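Local coordinates for protein methylxanthine N3-demethylase NdmB (Pseudomonas putida, PDB 6ICL) that removes the N3-methyl group of theobromine and related methylxanthines as formaldehyde, using a Rieske [2Fe-2S] cluster, a mononuclear iron, molecular oxygen and NADH, at residues A[166-169]-A[170-173]; A[339-342]-A[343-346]. All coordinates share one frame; numbering follows the deposited sequence.

Contact 1 (A[166-169]-A[170-173]); sequences FDNP and DMQV
N168 and M171 close a local beta turn that carries the chain from the loop after strand 146-150 into strand 171-181, an outermost strand, within this chain, of the antiparallel sheet. The turn is of type I, with M171 N donating to N168 O at 2.9 Å and an N-H...O angle of 161°. P169 suits the second position because its ring restricts phi to about the value a type I turn takes there (-70° here), and its nitrogen has no hydrogen to leave unpaired. The asparagine side chain adds a second bond: OD1 of N168 accepts D170 N at 2.9 Å, the donor lying well above the amide plane. This is an Asx turn nested in the beta turn, the Asx-Pro arrangement, and asparagine fits because its short side chain, with CG anti to the backbone N (chi1 173°), swings its carbonyl oxygen forward to the N-H two residues on. The amide's nitrogen, ND2 of N168, lies 3.4 Å from SD of M171 and hydrogen-bonds D165. The buried M171 runs on against V292 of the adjacent strand 284-294 and R270 of the strand beyond it. Further from the turn, the loop before it and the strand after it meet through apolar groups. V173 CG1 is 3.8 Å from CE1 of F166, the side chains crossing at about a right angle; V173 CG2 rests 3.7 Å from F166 O.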
loop_
_atom_site.group_PDB
_atom_site.type_symbol
_atom_site.label_atom_id
_atom_site.label_comp_id
_atom_site.label_asym_id
_atom_site.label_seq_id
_atom_site.Cartn_x
_atom_site.Cartn_y
_atom_site.Cartn_z
ATOM N N PHE A 166 7.631 -42.634 5.425
ATOM C CA PHE A 166 6.329 -42.043 5.137
ATOM C C PHE A 166 5.211 -42.997 5.534
ATOM O O PHE A 166 4.182 -42.568 6.068
ATOM C CB PHE A 166 6.248 -41.661 3.654
ATOM C CG PHE A 166 5.022 -40.824 3.278
ATOM C CD1 PHE A 166 5.016 -39.442 3.456
ATOM C CD2 PHE A 166 3.902 -41.425 2.710
ATOM C CE1 PHE A 166 3.904 -38.675 3.092
ATOM C CE2 PHE A 166 2.790 -40.679 2.358
ATOM C CZ PHE A 166 2.791 -39.294 2.548
ATOM N N ASP A 167 5.428 -44.301 5.354
ATOM C CA ASP A 167 4.425 -45.319 5.633
ATOM C C ASP A 167 4.658 -46.066 6.940
ATOM O O ASP A 167 4.003 -47.081 7.179
ATOM C CB ASP A 167 4.372 -46.317 4.478
ATOM C CG ASP A 167 3.892 -45.682 3.191
ATOM O OD1 ASP A 167 2.881 -44.940 3.229
ATOM O OD2 ASP A 167 4.535 -45.912 2.144
ATOM N N ASN A 168 5.554 -45.592 7.792
ATOM C CA ASN A 168 5.858 -46.263 9.052
ATOM C C ASN A 168 4.773 -45.971 10.082
ATOM O O ASN A 168 4.681 -44.846 10.595
ATOM C CB ASN A 168 7.237 -45.819 9.554
ATOM C CG ASN A 168 7.562 -46.331 10.953
ATOM O OD1 ASN A 168 6.794 -47.061 11.575
ATOM N ND2 ASN A 168 8.722 -45.938 11.449
ATOM N N PRO A 169 3.966 -46.970 10.455
ATOM C CA PRO A 169 2.805 -46.697 11.317
ATOM C C PRO A 169 3.167 -46.315 12.743
ATOM O O PRO A 169 2.273 -45.914 13.501
ATOM C CB PRO A 169 2.021 -48.017 11.270
ATOM C CG PRO A 169 3.074 -49.055 11.093
ATOM C CD PRO A 169 4.125 -48.413 10.188
ATOM N N ASP A 170 4.432 -46.416 13.144
ATOM C CA ASP A 170 4.814 -45.879 14.444
ATOM C C ASP A 170 5.084 -44.380 14.414
ATOM O O ASP A 170 5.315 -43.790 15.477
ATOM C CB ASP A 170 6.062 -46.581 14.975
ATOM C CG ASP A 170 5.793 -48.005 15.408
ATOM O OD1 ASP A 170 4.643 -48.324 15.787
ATOM O OD2 ASP A 170 6.745 -48.802 15.365
ATOM N N MET A 171 5.075 -43.752 13.243
ATOM C CA MET A 171 5.470 -42.356 13.131
ATOM C C MET A 171 4.348 -41.538 12.499
ATOM O O MET A 171 3.364 -42.076 11.989
ATOM C CB MET A 171 6.775 -42.244 12.334
ATOM C CG MET A 171 7.899 -43.066 12.977
ATOM S SD MET A 171 9.532 -42.795 12.279
ATOM C CE MET A 171 10.164 -41.519 13.358
ATOM N N GLN A 172 4.476 -40.214 12.569
ATOM C CA GLN A 172 3.506 -39.342 11.920
ATOM C C GLN A 172 4.230 -38.318 11.055
ATOM O O GLN A 172 5.343 -37.890 11.373
ATOM C CB GLN A 172 2.585 -38.647 12.937
ATOM C CG GLN A 172 3.282 -37.772 13.964
ATOM C CD GLN A 172 2.342 -37.325 15.068
ATOM O OE1 GLN A 172 2.339 -37.889 16.166
ATOM N NE2 GLN A 172 1.530 -36.311 14.782
ATOM N N VAL A 173 3.572 -37.928 9.961
ATOM C CA VAL A 173 4.179 -37.135 8.903
ATOM C C VAL A 173 3.561 -35.736 8.876
ATOM O O VAL A 173 2.356 -35.566 9.122
ATOM C CB VAL A 173 4.009 -37.845 7.547
ATOM C CG1 VAL A 173 4.652 -37.039 6.398
ATOM C CG2 VAL A 173 4.562 -39.264 7.617
#

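Contact 2 (A[339-342]-A[343-346])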
loop_
_atom_site.group_PDB
_atom_site.type_symbol
_atom_site.label_atom_id
_atom_site.label_comp_id
_atom_site.label_asym_id
_atom_site.label_seq_id
_atom_site.Cartn_x
_atom_site.Cartn_y
_atom_site.Cartn_z
ATOM N N SER A 339 29.921 -30.679 0.210
ATOM C CA SER A 339 29.642 -29.728 -0.862
ATOM C C SER A 339 30.529 -29.985 -2.082
ATOM O O SER A 339 30.062 -29.919 -3.228
ATOM C CB SER A 339 29.830 -28.311 -0.316
ATOM O OG SER A 339 30.182 -27.424 -1.338
ATOM N N VAL A 340 31.812 -30.293 -1.859
ATOM C CA VAL A 340 32.713 -30.559 -2.980
ATOM C C VAL A 340 32.267 -31.799 -3.751
ATOM O O VAL A 340 32.216 -31.798 -4.986
ATOM C CB VAL A 340 34.163 -30.679 -2.458
ATOM C CG1 VAL A 340 35.106 -31.213 -3.535
ATOM C CG2 VAL A 340 34.642 -29.330 -1.990
ATOM N N GLN A 341 31.905 -32.863 -3.040
ATOM C CA GLN A 341 31.411 -34.068 -3.711
ATOM C C GLN A 341 30.099 -33.801 -4.445
ATOM O O GLN A 341 29.848 -34.356 -5.524
ATOM C CB GLN A 341 31.240 -35.193 -2.688
ATOM C CG GLN A 341 32.573 -35.663 -2.124
ATOM C CD GLN A 341 33.567 -35.967 -3.239
ATOM O OE1 GLN A 341 33.268 -36.726 -4.166
ATOM N NE2 GLN A 341 34.737 -35.353 -3.169
ATOM N N PHE A 342 29.259 -32.937 -3.881
ATOM C CA PHE A 342 28.014 -32.550 -4.540
ATOM C C PHE A 342 28.301 -31.801 -5.837
ATOM O O PHE A 342 27.758 -32.127 -6.905
ATOM C CB PHE A 342 27.204 -31.697 -3.563
ATOM C CG PHE A 342 25.880 -31.202 -4.095
ATOM C CD1 PHE A 342 24.811 -32.079 -4.278
ATOM C CD2 PHE A 342 25.683 -29.848 -4.322
ATOM C CE1 PHE A 342 23.573 -31.603 -4.724
ATOM C CE2 PHE A 342 24.443 -29.354 -4.765
ATOM C CZ PHE A 342 23.389 -30.238 -4.962
ATOM N N ARG A 343 29.168 -30.795 -5.761
ATOM C CA ARG A 343 29.557 -30.050 -6.955
ATOM C C ARG A 343 30.218 -30.950 -7.999
ATOM O O ARG A 343 29.944 -30.824 -9.199
ATOM C CB ARG A 343 30.485 -28.907 -6.554
ATOM C CG ARG A 343 29.808 -27.926 -5.633
ATOM C CD ARG A 343 30.692 -26.800 -5.228
ATOM N NE ARG A 343 29.917 -25.862 -4.437
ATOM C CZ ARG A 343 30.099 -24.550 -4.420
ATOM N NH1 ARG A 343 31.046 -24.005 -5.161
ATOM N NH2 ARG A 343 29.321 -23.778 -3.677
ATOM N N LYS A 344 31.079 -31.876 -7.561
ATOM C CA LYS A 344 31.723 -32.802 -8.495
ATOM C C LYS A 344 30.695 -33.597 -9.275
ATOM O O LYS A 344 30.773 -33.704 -10.504
ATOM C CB LYS A 344 32.642 -33.768 -7.745
ATOM C CG LYS A 344 33.969 -33.194 -7.291
ATOM C CD LYS A 344 34.963 -34.344 -7.006
ATOM C CE LYS A 344 36.279 -33.856 -6.367
ATOM N NZ LYS A 344 37.094 -32.970 -7.254
ATOM N N TRP A 345 29.725 -34.182 -8.572
ATOM C CA TRP A 345 28.770 -35.031 -9.264
ATOM C C TRP A 345 27.829 -34.207 -10.128
ATOM O O TRP A 345 27.463 -34.646 -11.223
ATOM C CB TRP A 345 28.002 -35.889 -8.263
ATOM C CG TRP A 345 27.385 -37.106 -8.864
ATOM C CD1 TRP A 345 27.447 -37.498 -10.175
ATOM C CD2 TRP A 345 26.620 -38.101 -8.184
ATOM N NE1 TRP A 345 26.747 -38.668 -10.349
ATOM C CE2 TRP A 345 26.236 -39.062 -9.142
ATOM C CE3 TRP A 345 26.205 -38.264 -6.858
ATOM C CZ2 TRP A 345 25.468 -40.169 -8.820
ATOM C CZ3 TRP A 345 25.446 -39.381 -6.535
ATOM C CH2 TRP A 345 25.095 -40.320 -7.512
ATOM N N HIS A 346 27.467 -32.995 -9.690
ATOM C CA HIS A 346 26.663 -32.123 -10.543
ATOM C C HIS A 346 27.403 -31.809 -11.842
ATOM O O HIS A 346 26.825 -31.890 -12.929
ATOM C CB HIS A 346 26.293 -30.833 -9.798
ATOM C CG HIS A 346 24.909 -30.843 -9.229
ATOM N ND1 HIS A 346 23.829 -30.310 -9.904
ATOM C CD2 HIS A 346 24.423 -31.337 -8.062
ATOM C CE1 HIS A 346 22.738 -30.467 -9.172
ATOM N NE2 HIS A 346 23.070 -31.086 -8.050
#
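Helix 337-355 passes through S339-H346 with four successive i to i+4 backbone bonds, among them R343 N to S339 O at 2.8 Å. One turn apart on the buried side, F342 and H346 form an edge-to-face pair, ring centres 4.4 Å apart and planes at 61°. F342 CG, anti to the backbone N (chi1 180°), carries the phenyl ring alongside H346, whose CD2-NE2 edge lies over one face towards the rim, NE2 of H346 3.2 Å from CZ of F342. Phenylalanine supplies a broad apolar face in this buried site, also stacked with W189, while histidine's two ring nitrogens let a buried ring hydrogen-bond Y32 and P255. An alanine at F342 would probably cost the stack with W189 and leave the edge of H346 without the face it rests on. K344 suits its exposed site because the ammonium end leads away towards solvent while its methylenes pack back, CE 4.0 Å from CG1 of V340. R343 extends along S339 to salt bridges with E190 and E330. S339 OG is hydrogen-bonded to R85 of the second subunit, which there lines the cluster pocket, consistent with the head-to-tail assembly of Rieske oxygenases, where one subunit's cluster approaches its neighbour's iron.

How the contacts relate
Contact 1 comes first along the chain, where the polypeptide leaves the loop after strand 146-150 and starts the seven-stranded antiparallel sheet; contact 2 follows after that sheet is complete, in helix 337-355. Their centres are 32 Å apart, and about 22 Å separates the nearest atoms, so they do not touch. Both are nevertheless tied to the same sheet. The 170-173 segment opens one outermost strand and packs on strands 284-294 and 270-281, whereas the helix leans on strand 225-230 and reaches R221 in the outermost strand across the sheet. The first contact is thus a surface turn within one subunit, and the second meets the neighbouring subunit.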